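Local coordinates for protein taurine dioxygenase (Burkholderia xenovorans, PDB 5KEU) that probably acts as an iron-dependent 2-oxoglutarate dioxygenase of the TauD/TfdA family, and binds a magnesium ion in this crystal form, at residues I20-L25 with A31-V36; R40-S45 with V73-Q78; A128-P133 with S306-G311; L218-S223 with E245-P250. All blocks are in the same frame, centred on the assembly; numbering follows the deposited sequence.

Interaction 1 of 4, residues I20-L25 with A31-V36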
loop_
_atom_site.group_PDB
_atom_site.type_symbol
_atom_site.label_atom_id
_atom_site.label_comp_id
_atom_site.label_asym_id
_atom_site.label_seq_id
_atom_site.Cartn_x
_atom_site.Cartn_y
_atom_site.Cartn_z
ATOM N N ILE B 20 -23.341 3.628 -15.791
ATOM C CA ILE B 20 -22.188 2.979 -15.185
ATOM C C ILE B 20 -21.962 3.565 -13.798
ATOM O O ILE B 20 -21.663 4.756 -13.650
ATOM C CB ILE B 20 -20.942 3.109 -16.068
ATOM C CG1 ILE B 20 -21.215 2.430 -17.418
ATOM C CG2 ILE B 20 -19.754 2.484 -15.361
ATOM C CD1 ILE B 20 -19.982 2.252 -18.305
ATOM N N GLN B 21 -22.117 2.722 -12.786
ATOM C CA GLN B 21 -21.861 3.120 -11.410
ATOM C C GLN B 21 -20.358 3.238 -11.161
ATOM O O GLN B 21 -19.601 2.320 -11.492
ATOM C CB GLN B 21 -22.497 2.085 -10.479
ATOM C CG GLN B 21 -22.103 2.151 -9.024
ATOM C CD GLN B 21 -22.570 0.919 -8.261
ATOM O OE1 GLN B 21 -21.785 0.271 -7.577
ATOM N NE2 GLN B 21 -23.849 0.583 -8.393
ATOM N N VAL B 22 -19.927 4.363 -10.573
ATOM C CA VAL B 22 -18.516 4.642 -10.296
ATOM C C VAL B 22 -18.325 4.678 -8.781
ATOM O O VAL B 22 -18.866 5.560 -8.104
ATOM C CB VAL B 22 -18.051 5.963 -10.931
ATOM C CG1 VAL B 22 -16.574 6.266 -10.547
ATOM C CG2 VAL B 22 -18.204 5.917 -12.443
ATOM N N LYS B 23 -17.565 3.719 -8.239
ATOM C CA LYS B 23 -17.316 3.633 -6.797
ATOM C C LYS B 23 -15.852 3.929 -6.494
ATOM O O LYS B 23 -15.004 3.025 -6.591
ATOM C CB LYS B 23 -17.690 2.251 -6.255
ATOM C CG LYS B 23 -19.153 1.898 -6.331
ATOM C CD LYS B 23 -19.385 0.512 -5.737
ATOM C CE LYS B 23 -18.700 0.357 -4.390
ATOM N NZ LYS B 23 -18.741 -1.053 -3.906
ATOM N N PRO B 24 -15.502 5.159 -6.112
ATOM C CA PRO B 24 -14.097 5.473 -5.815
ATOM C C PRO B 24 -13.552 4.626 -4.667
ATOM O O PRO B 24 -14.282 4.219 -3.762
ATOM C CB PRO B 24 -14.134 6.957 -5.438
ATOM C CG PRO B 24 -15.424 7.481 -6.087
ATOM C CD PRO B 24 -16.386 6.338 -6.019
ATOM N N LEU B 25 -12.246 4.378 -4.708
ATOM C CA LEU B 25 -11.609 3.482 -3.751
ATOM C C LEU B 25 -10.669 4.170 -2.773
ATOM O O LEU B 25 -10.234 3.528 -1.805
ATOM C CB LEU B 25 -10.848 2.377 -4.497
ATOM C CG LEU B 25 -11.805 1.435 -5.222
ATOM C CD1 LEU B 25 -11.040 0.502 -6.182
ATOM C CD2 LEU B 25 -12.661 0.649 -4.252
ATOM N N ALA B 31 -11.174 3.575 -8.881
ATOM C CA ALA B 31 -12.622 3.456 -8.796
ATOM C C ALA B 31 -13.064 2.143 -9.426
ATOM O O ALA B 31 -12.559 1.731 -10.476
ATOM C CB ALA B 31 -13.336 4.644 -9.472
ATOM N N GLU B 32 -14.009 1.487 -8.767
ATOM C CA GLU B 32 -14.600 0.267 -9.280
ATOM C C GLU B 32 -15.849 0.637 -10.069
ATOM O O GLU B 32 -16.676 1.426 -9.592
ATOM C CB GLU B 32 -14.932 -0.673 -8.120
ATOM C CG GLU B 32 -15.179 -2.099 -8.521
ATOM C CD GLU B 32 -15.240 -3.016 -7.312
ATOM O OE1 GLU B 32 -16.337 -3.137 -6.727
ATOM O OE2 GLU B 32 -14.185 -3.590 -6.941
ATOM N N LEU B 33 -15.970 0.108 -11.287
ATOM C CA LEU B 33 -17.125 0.382 -12.137
ATOM C C LEU B 33 -18.044 -0.836 -12.196
ATOM O O LEU B 33 -17.581 -1.983 -12.232
ATOM C CB LEU B 33 -16.703 0.779 -13.559
ATOM C CG LEU B 33 -15.646 1.879 -13.713
ATOM C CD1 LEU B 33 -15.497 2.303 -15.170
ATOM C CD2 LEU B 33 -15.912 3.080 -12.834
ATOM N N HIS B 34 -19.349 -0.584 -12.201
ATOM C CA HIS B 34 -20.332 -1.649 -12.297
ATOM C C HIS B 34 -21.425 -1.204 -13.253
ATOM O O HIS B 34 -21.630 -0.007 -13.468
ATOM C CB HIS B 34 -20.926 -2.021 -10.927
ATOM C CG HIS B 34 -19.935 -2.638 -9.981
ATOM N ND1 HIS B 34 -19.625 -3.983 -9.997
ATOM C CD2 HIS B 34 -19.187 -2.094 -8.988
ATOM C CE1 HIS B 34 -18.728 -4.240 -9.059
ATOM N NE2 HIS B 34 -18.445 -3.110 -8.434
ATOM N N GLY B 35 -22.091 -2.177 -13.858
ATOM C CA GLY B 35 -23.181 -1.909 -14.773
ATOM C C GLY B 35 -22.830 -1.965 -16.244
ATOM O O GLY B 35 -23.582 -1.424 -17.064
ATOM N N VAL B 36 -21.725 -2.598 -16.612
ATOM C CA VAL B 36 -21.328 -2.695 -18.009
ATOM C C VAL B 36 -20.799 -4.104 -18.267
ATOM O O VAL B 36 -20.178 -4.713 -17.392
ATOM C CB VAL B 36 -20.296 -1.605 -18.371
ATOM C CG1 VAL B 36 -18.987 -1.797 -17.595
ATOM C CG2 VAL B 36 -20.046 -1.586 -19.854
#
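With chi1 of I20 at -61°, CG1 sits beside the backbone N and CG2 anti to it; the branches therefore part, CG2 resting 3.9 Å from L33 CB while CD1 reaches V36 CB. V22 is set differently: CG1 lies anti to the backbone N (chi1 177°) and meets A31 CB, and CG2 lies alongside L33 CD2, 3.7 Å away, the two side chains pointing the same way. V22, A31 and L33 share one face of the hairpin that edges the large mixed sheet, and I20 with V36 continues the apolar contact beyond the strand ends. The axes of short strands 21-24 and 31-34 run 159° apart in N-to-C direction, close to antiparallel. Q21 with H34 and K23 with E32 are the hydrogen-bonded pairs. K23 N to E32 O (2.8 Å) and its reciprocal are both nearly straight, but E32 N meets K23 O from well above the carbonyl plane. On the other face, H34 NE2 donates to E32 OE1 at 2.7 Å, in the imidazole plane but tilted out of the carboxylate plane on its anti side. E32 OE2 has a salt bridge to R63, so both carboxylate oxygens are engaged. K23 NZ stays 4.3 Å from E32 OE1, beyond a salt bridge but near enough probably to favour the charged carboxylate. Helix 44-57 packs on I20, P24, A31 and V36.

Interaction 2 of 4, residues R40-S45 with V73-Q78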
loop_
_atom_site.group_PDB
_atom_site.type_symbol
_atom_site.label_atom_id
_atom_site.label_comp_id
_atom_site.label_asym_id
_atom_site.label_seq_id
_atom_site.Cartn_x
_atom_site.Cartn_y
_atom_site.Cartn_z
ATOM N N ARG B 40 -19.376 -7.652 -24.613
ATOM C CA ARG B 40 -20.056 -7.152 -25.797
ATOM C C ARG B 40 -19.576 -5.735 -26.083
ATOM O O ARG B 40 -19.009 -5.069 -25.218
ATOM C CB ARG B 40 -21.585 -7.193 -25.615
ATOM N N LYS B 41 -19.795 -5.280 -27.311
ATOM C CA LYS B 41 -19.328 -3.953 -27.694
ATOM C C LYS B 41 -20.025 -2.869 -26.875
ATOM O O LYS B 41 -21.243 -2.907 -26.665
ATOM C CB LYS B 41 -19.564 -3.715 -29.186
ATOM C CG LYS B 41 -19.103 -2.347 -29.655
ATOM C CD LYS B 41 -19.087 -2.245 -31.175
ATOM C CE LYS B 41 -18.260 -1.044 -31.616
ATOM N NZ LYS B 41 -18.293 -0.841 -33.091
ATOM N N LEU B 42 -19.245 -1.884 -26.428
ATOM C CA LEU B 42 -19.794 -0.771 -25.660
ATOM C C LEU B 42 -20.395 0.275 -26.591
ATOM O O LEU B 42 -19.861 0.539 -27.671
ATOM C CB LEU B 42 -18.704 -0.125 -24.805
ATOM C CG LEU B 42 -17.947 -1.071 -23.884
ATOM C CD1 LEU B 42 -16.974 -0.293 -23.032
ATOM C CD2 LEU B 42 -18.935 -1.821 -23.044
ATOM N N ASP B 43 -21.504 0.879 -26.171
ATOM C CA ASP B 43 -22.062 1.970 -26.958
ATOM C C ASP B 43 -21.274 3.243 -26.654
ATOM O O ASP B 43 -20.460 3.281 -25.717
ATOM C CB ASP B 43 -23.578 2.086 -26.723
ATOM C CG ASP B 43 -23.960 2.470 -25.295
ATOM O OD1 ASP B 43 -23.209 3.194 -24.613
ATOM O OD2 ASP B 43 -25.058 2.058 -24.861
ATOM N N PRO B 44 -21.439 4.293 -27.469
ATOM C CA PRO B 44 -20.628 5.505 -27.256
ATOM C C PRO B 44 -20.760 6.092 -25.865
ATOM O O PRO B 44 -19.773 6.619 -25.334
ATOM C CB PRO B 44 -21.159 6.467 -28.328
ATOM C CG PRO B 44 -21.609 5.530 -29.449
ATOM C CD PRO B 44 -22.233 4.375 -28.716
ATOM N N SER B 45 -21.950 6.018 -25.260
ATOM C CA SER B 45 -22.122 6.551 -23.911
ATOM C C SER B 45 -21.300 5.767 -22.891
ATOM O O SER B 45 -20.739 6.350 -21.954
ATOM C CB SER B 45 -23.599 6.534 -23.531
ATOM O OG SER B 45 -23.755 6.778 -22.147
ATOM N N VAL B 73 -9.278 -7.694 -26.641
ATOM C CA VAL B 73 -8.769 -6.799 -27.676
ATOM C C VAL B 73 -9.866 -5.858 -28.163
ATOM O O VAL B 73 -9.634 -4.655 -28.352
ATOM C CB VAL B 73 -8.171 -7.626 -28.834
ATOM C CG1 VAL B 73 -7.808 -6.734 -29.993
ATOM C CG2 VAL B 73 -6.938 -8.389 -28.355
ATOM N N ALA B 74 -11.071 -6.384 -28.401
ATOM C CA ALA B 74 -12.155 -5.523 -28.883
ATOM C C ALA B 74 -12.440 -4.392 -27.900
ATOM O O ALA B 74 -12.627 -3.233 -28.300
ATOM C CB ALA B 74 -13.422 -6.338 -29.114
ATOM N N PHE B 75 -12.490 -4.716 -26.613
ATOM C CA PHE B 75 -12.672 -3.691 -25.591
ATOM C C PHE B 75 -11.561 -2.651 -25.654
ATOM O O PHE B 75 -11.820 -1.439 -25.638
ATOM C CB PHE B 75 -12.700 -4.350 -24.217
ATOM C CG PHE B 75 -12.676 -3.366 -23.073
ATOM C CD1 PHE B 75 -11.501 -3.114 -22.376
ATOM C CD2 PHE B 75 -13.837 -2.705 -22.688
ATOM C CE1 PHE B 75 -11.478 -2.211 -21.315
ATOM C CE2 PHE B 75 -13.834 -1.809 -21.613
ATOM C CZ PHE B 75 -12.651 -1.555 -20.927
ATOM N N SER B 76 -10.308 -3.115 -25.704
ATOM C CA SER B 76 -9.169 -2.205 -25.793
ATOM C C SER B 76 -9.290 -1.268 -26.990
ATOM O O SER B 76 -8.986 -0.071 -26.884
ATOM C CB SER B 76 -7.869 -3.007 -25.895
ATOM O OG SER B 76 -7.769 -3.936 -24.829
ATOM N N ALA B 77 -9.705 -1.797 -28.139
ATOM C CA ALA B 77 -9.718 -1.018 -29.369
ATOM C C ALA B 77 -10.750 0.097 -29.338
ATOM O O ALA B 77 -10.670 1.022 -30.157
ATOM C CB ALA B 77 -9.985 -1.922 -30.568
ATOM N N GLN B 78 -11.720 0.029 -28.430
ATOM C CA GLN B 78 -12.678 1.119 -28.304
ATOM C C GLN B 78 -12.082 2.334 -27.616
ATOM O O GLN B 78 -12.716 3.395 -27.609
ATOM C CB GLN B 78 -13.933 0.643 -27.555
ATOM C CG GLN B 78 -14.714 -0.397 -28.348
ATOM C CD GLN B 78 -16.149 -0.585 -27.867
ATOM O OE1 GLN B 78 -16.448 -1.508 -27.110
ATOM N NE2 GLN B 78 -17.044 0.284 -28.324
#
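Two hydrogen bonds join the side-chain amide of Q78 to the backbone of L42, and both are nearly straight. L42 N donates to Q78 OE1 at 2.9 Å and 166°, arriving in the carbonyl plane on a lone pair. In return Q78 NE2 donates a hydrogen bond to L42 O, also at 2.9 Å, with the acceptor almost in the amide plane but the donor tilted 22° from the plane of the L42 carbonyl. One residue thus has both its N-H and its C=O read by a single glutamine, which imitates a backbone partner and fixes which end of the amide is oxygen and which is nitrogen. The chain, extended beyond CG, carries the amide from Q78 across to the loop.

Van der Waals contacts accompany this pair of bonds. K41 runs fully extended over the amide, its CG 3.6 Å from Q78 NE2 and its CE also close, while L42 CB approaches Q78 OE1 at 3.5 Å. Deeper in, L42 CD1 meets the rim of the F75 ring near its plane, 3.8 Å from CE2; F75 CG, anti to its own backbone N (chi1 171°), directs the ring to that place.

The loop 40-43 leads directly into helix 44-57, where D43 caps the first turn through E46 N. L42 also packs on V47 and I50 of that helix, and Q78 touches V47. F75 also rests on I137 of strand 135-140, so that helix 69-77 is tied both to the start of helix 44-57 and to the large mixed sheet.

Interaction 3 of 4, residues A128-P133 with S306-G311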
loop_
_atom_site.group_PDB
_atom_site.type_symbol
_atom_site.label_atom_id
_atom_site.label_comp_id
_atom_site.label_asym_id
_atom_site.label_seq_id
_atom_site.Cartn_x
_atom_site.Cartn_y
_atom_site.Cartn_z
ATOM N N ALA B 128 11.121 4.309 -20.966
ATOM C CA ALA B 128 12.373 4.411 -21.711
ATOM C C ALA B 128 12.148 4.707 -23.187
ATOM O O ALA B 128 13.112 5.052 -23.876
ATOM C CB ALA B 128 13.212 3.129 -21.583
ATOM N N ALA B 129 10.921 4.569 -23.689
ATOM C CA ALA B 129 10.644 4.792 -25.102
ATOM C C ALA B 129 10.166 6.219 -25.346
ATOM O O ALA B 129 9.731 6.921 -24.438
ATOM C CB ALA B 129 9.591 3.822 -25.622
ATOM N N LEU B 130 10.227 6.628 -26.612
ATOM C CA LEU B 130 9.857 7.995 -26.963
ATOM C C LEU B 130 8.379 8.257 -26.703
ATOM O O LEU B 130 8.007 9.343 -26.246
ATOM C CB LEU B 130 10.196 8.261 -28.433
ATOM C CG LEU B 130 9.804 9.671 -28.914
ATOM C CD1 LEU B 130 10.463 10.778 -28.092
ATOM C CD2 LEU B 130 10.139 9.827 -30.409
ATOM N N ASN B 131 7.518 7.284 -27.005
ATOM C CA ASN B 131 6.072 7.436 -26.833
ATOM C C ASN B 131 5.557 6.295 -25.965
ATOM O O ASN B 131 5.088 5.265 -26.474
ATOM C CB ASN B 131 5.348 7.490 -28.180
ATOM C CG ASN B 131 5.601 6.276 -29.033
ATOM O OD1 ASN B 131 6.725 5.783 -29.108
ATOM N ND2 ASN B 131 4.544 5.762 -29.666
ATOM N N PRO B 132 5.636 6.435 -24.646
ATOM C CA PRO B 132 5.140 5.366 -23.780
ATOM C C PRO B 132 3.650 5.178 -23.982
ATOM O O PRO B 132 2.933 6.125 -24.352
ATOM C CB PRO B 132 5.465 5.871 -22.365
ATOM C CG PRO B 132 6.544 6.968 -22.578
ATOM C CD PRO B 132 6.194 7.579 -23.899
ATOM N N PRO B 133 3.146 3.957 -23.799
ATOM C CA PRO B 133 1.712 3.713 -24.002
ATOM C C PRO B 133 0.887 4.558 -23.044
ATOM O O PRO B 133 1.289 4.802 -21.907
ATOM C CB PRO B 133 1.557 2.213 -23.715
ATOM C CG PRO B 133 2.761 1.852 -22.870
ATOM C CD PRO B 133 3.869 2.732 -23.409
ATOM N N SER B 306 9.523 15.203 -25.634
ATOM C CA SER B 306 10.586 14.264 -25.320
ATOM C C SER B 306 11.465 14.031 -26.549
ATOM O O SER B 306 11.059 14.283 -27.691
ATOM C CB SER B 306 9.978 12.942 -24.847
ATOM O OG SER B 306 9.035 13.169 -23.802
ATOM N N VAL B 307 12.690 13.559 -26.310
ATOM C CA VAL B 307 13.686 13.379 -27.367
ATOM C C VAL B 307 14.281 11.984 -27.242
ATOM O O VAL B 307 14.756 11.600 -26.170
ATOM C CB VAL B 307 14.803 14.443 -27.303
ATOM C CG1 VAL B 307 15.884 14.140 -28.331
ATOM C CG2 VAL B 307 14.234 15.830 -27.551
ATOM N N ALA B 308 14.266 11.228 -28.339
ATOM C CA ALA B 308 14.913 9.923 -28.333
ATOM C C ALA B 308 16.429 10.088 -28.312
ATOM O O ALA B 308 16.981 10.966 -28.984
ATOM C CB ALA B 308 14.490 9.112 -29.564
ATOM N N ILE B 309 17.107 9.236 -27.547
ATOM C CA ILE B 309 18.564 9.185 -27.514
ATOM C C ILE B 309 19.090 7.896 -28.138
ATOM O O ILE B 309 19.988 7.923 -28.981
ATOM C CB ILE B 309 19.090 9.353 -26.072
ATOM C CG1 ILE B 309 18.645 10.701 -25.488
ATOM C CG2 ILE B 309 20.596 9.220 -26.035
ATOM C CD1 ILE B 309 18.989 10.861 -24.015
ATOM N N GLU B 310 18.548 6.755 -27.724
ATOM C CA GLU B 310 18.899 5.463 -28.302
ATOM C C GLU B 310 17.650 4.603 -28.366
ATOM O O GLU B 310 16.684 4.826 -27.636
ATOM C CB GLU B 310 19.950 4.704 -27.483
ATOM C CG GLU B 310 21.351 5.243 -27.508
ATOM C CD GLU B 310 22.317 4.279 -26.845
ATOM O OE1 GLU B 310 22.199 3.055 -27.098
ATOM O OE2 GLU B 310 23.172 4.738 -26.056
ATOM N N GLY B 311 17.682 3.596 -29.218
ATOM C CA GLY B 311 16.638 2.594 -29.163
ATOM C C GLY B 311 16.423 1.941 -30.505
ATOM O O GLY B 311 16.986 2.332 -31.524
#
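L130, in the loop between strands 122-123 and 135-140, comes up against the backbone that enters strand 307-310, with L130 CA and A308 CA 5.6 Å apart. The 128-133 segment has no regular structure, and no hydrogen bond crosses to the strand. Strand 307-310 instead pairs antiparallel with strand 200-209, where I309 and E310 both face V201 in a classic beta bulge. The contact is thus one of a loop packing against a strand that is added to the antiparallel sheet containing strands 174-179 and 200-209.

A single side chain carries most of it. L130 CG stands anti to the backbone N (chi1 178°), which sends the isobutyl group out to the strand. There CD1 is the main touching branch: it lies 3.6 Å from S306 O, 3.9 Å from S306 CB and 3.8 Å from A308 N, spanning the start of the strand.

S306 turns its hydroxyl to other partners. S306 OG is hydrogen-bonded to H204 ND1, and A129 O receives a weak bond from NE2 of the same imidazole, so H204 links the two segments as a bridge from strand 200-209. The other methyl of the leucine, L130 CD2, packs more loosely and ends 4.5 Å from A308 CB.

Interaction 4 of 4, residues L218-S223 with E245-P250. With FMT (formic acid), chain D.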
loop_
_atom_site.group_PDB
_atom_site.type_symbol
_atom_site.label_atom_id
_atom_site.label_comp_id
_atom_site.label_asym_id
_atom_site.label_seq_id
_atom_site.Cartn_x
_atom_site.Cartn_y
_atom_site.Cartn_z
ATOM N N LEU B 218 3.941 14.511 -12.177
ATOM C CA LEU B 218 5.320 14.304 -11.751
ATOM C C LEU B 218 5.783 12.988 -12.366
ATOM O O LEU B 218 5.587 11.910 -11.809
ATOM C CB LEU B 218 5.420 14.300 -10.228
ATOM C CG LEU B 218 6.836 14.174 -9.663
ATOM C CD1 LEU B 218 7.676 15.385 -10.118
ATOM C CD2 LEU B 218 6.787 14.090 -8.130
ATOM N N TYR B 219 6.418 13.088 -13.538
ATOM C CA TYR B 219 6.640 11.945 -14.430
ATOM C C TYR B 219 7.939 11.216 -14.066
ATOM O O TYR B 219 8.883 11.182 -14.837
ATOM C CB TYR B 219 6.671 12.447 -15.878
ATOM C CG TYR B 219 6.322 11.438 -16.955
ATOM C CD1 TYR B 219 5.096 10.781 -16.956
ATOM C CD2 TYR B 219 7.218 11.158 -17.991
ATOM C CE1 TYR B 219 4.770 9.851 -17.968
ATOM C CE2 TYR B 219 6.899 10.240 -19.012
ATOM C CZ TYR B 219 5.678 9.598 -18.991
ATOM O OH TYR B 219 5.345 8.700 -19.995
ATOM N N VAL B 220 7.999 10.635 -12.861
ATOM C CA VAL B 220 9.293 10.210 -12.315
ATOM C C VAL B 220 9.489 8.694 -12.306
ATOM O O VAL B 220 10.443 8.210 -11.683
ATOM C CB VAL B 220 9.534 10.813 -10.919
ATOM C CG1 VAL B 220 9.703 12.308 -11.047
ATOM C CG2 VAL B 220 8.376 10.515 -9.964
ATOM N N SER B 221 8.655 7.936 -13.014
ATOM C CA SER B 221 8.836 6.503 -13.311
ATOM C C SER B 221 10.047 5.842 -12.636
ATOM O O SER B 221 11.108 5.695 -13.259
ATOM C CB SER B 221 8.938 6.337 -14.836
ATOM O OG SER B 221 8.764 4.977 -15.185
ATOM N N PRO B 222 9.940 5.436 -11.362
ATOM C CA PRO B 222 11.163 5.134 -10.590
ATOM C C PRO B 222 12.029 4.006 -11.158
ATOM O O PRO B 222 13.260 4.085 -11.056
ATOM C CB PRO B 222 10.624 4.800 -9.183
ATOM C CG PRO B 222 9.359 5.625 -9.077
ATOM C CD PRO B 222 8.754 5.607 -10.502
ATOM N N SER B 223 11.449 2.980 -11.780
ATOM C CA SER B 223 12.296 1.896 -12.282
ATOM C C SER B 223 13.155 2.318 -13.467
ATOM O O SER B 223 14.193 1.694 -13.723
ATOM C CB SER B 223 11.451 0.692 -12.705
ATOM O OG SER B 223 10.840 0.086 -11.590
ATOM N N GLU B 245 10.553 9.175 -3.083
ATOM C CA GLU B 245 9.924 9.039 -1.772
ATOM C C GLU B 245 8.581 9.760 -1.752
ATOM O O GLU B 245 7.572 9.235 -1.268
ATOM C CB GLU B 245 10.913 9.581 -0.729
ATOM C CG GLU B 245 10.455 9.918 0.666
ATOM C CD GLU B 245 11.593 10.554 1.502
ATOM O OE1 GLU B 245 12.024 11.722 1.219
ATOM O OE2 GLU B 245 12.080 9.858 2.427
ATOM N N HIS B 246 8.556 10.971 -2.308
ATOM C CA HIS B 246 7.327 11.753 -2.343
ATOM C C HIS B 246 6.258 11.071 -3.199
ATOM O O HIS B 246 5.089 10.991 -2.811
ATOM C CB HIS B 246 7.646 13.156 -2.882
ATOM C CG HIS B 246 6.431 14.017 -3.061
ATOM N ND1 HIS B 246 5.752 14.573 -1.997
ATOM C CD2 HIS B 246 5.754 14.381 -4.175
ATOM C CE1 HIS B 246 4.716 15.263 -2.452
ATOM N NE2 HIS B 246 4.689 15.155 -3.768
ATOM N N ALA B 247 6.636 10.572 -4.371
ATOM C CA ALA B 247 5.640 10.061 -5.302
ATOM C C ALA B 247 4.977 8.787 -4.803
ATOM O O ALA B 247 3.949 8.390 -5.358
ATOM C CB ALA B 247 6.271 9.790 -6.679
ATOM N N THR B 248 5.558 8.126 -3.802
ATOM C CA THR B 248 5.028 6.875 -3.295
ATOM C C THR B 248 4.434 7.034 -1.898
ATOM O O THR B 248 4.284 6.039 -1.186
ATOM C CB THR B 248 6.107 5.782 -3.316
ATOM O OG1 THR B 248 7.256 6.208 -2.576
ATOM C CG2 THR B 248 6.531 5.494 -4.765
ATOM N N ARG B 249 4.104 8.265 -1.492
ATOM C CA ARG B 249 3.354 8.463 -0.253
ATOM C C ARG B 249 2.118 7.561 -0.256
ATOM O O ARG B 249 1.384 7.523 -1.253
ATOM C CB ARG B 249 2.882 9.923 -0.095
ATOM C CG ARG B 249 3.946 10.990 0.193
ATOM C CD ARG B 249 4.612 10.814 1.552
ATOM N NE ARG B 249 3.605 10.551 2.569
ATOM C CZ ARG B 249 3.815 9.831 3.660
ATOM N NH1 ARG B 249 2.812 9.622 4.508
ATOM N NH2 ARG B 249 5.026 9.331 3.904
ATOM N N PRO B 250 1.815 6.890 0.857
ATOM C CA PRO B 250 0.648 5.988 0.878
ATOM C C PRO B 250 -0.650 6.682 0.526
ATOM O O PRO B 250 -1.521 6.082 -0.116
ATOM C CB PRO B 250 0.612 5.483 2.330
ATOM C CG PRO B 250 1.856 5.925 2.973
ATOM C CD PRO B 250 2.511 6.984 2.147
HETATM C C FMT D . 1.686 10.189 7.622
HETATM O O1 FMT D . 1.331 9.238 6.917
HETATM O O2 FMT D . 1.352 11.366 7.451
#
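L218 and H246 meet at an angle, a leucine methyl against a ring edge: L218 CD2 approaches H246 CD2 at 4.1 Å, close to the plane of the imidazole. H246 CG lies anti to the backbone N (chi1 176°), which swings the ring out from helix 233-247 to L218. Its polar end is held by A158 O, the acceptor for H246 NE2. Beside this pair, V220 aims at the helix and sets CG2 4.0 Å from A247 CB. No hydrogen bond joins the two segments directly, but V220 O takes one from W244 NE1, about one turn before A247 in helix 233-247.

R249 leads away from this packing. P250 CD lies 3.4 Å above one face of its guanidinium, and a formic acid, probably from the crystallisation liquor, is held at the guanidinium edge by a weak bond from R249 NH1 to O1. E245 OE2 forms a salt bridge with R117 of the second subunit. The end of the helix thus packs on a loop that follows an inverse gamma turn centred on Y219, near the metal site of a cupin-type (double-stranded beta-helix) fold, as in the TauD/TfdA family; the V220 side chain lies about 10 Å from that of the magnesium ligand H123.

Overall arrangement
Interactions 1 and 2 come first in the chain and adjoin, their centres about 17 Å apart and V36 CG2 touching L42 CD2 at 3.4 Å; helix 44-57 packs on both, beside the large mixed sheet that starts with the hairpin. Interaction 3 joins segments far apart in sequence, and interaction 4 falls between them along the chain; their centres are about 20 Å apart and P132 CG meets Y219 OH. Interaction 3 lies across the chain's centre from interaction 1, as interaction 4 does from interaction 2. The second subunit meets the chain at both interaction 1 and interaction 4, that is, at the hairpin and around the end of helix 233-247.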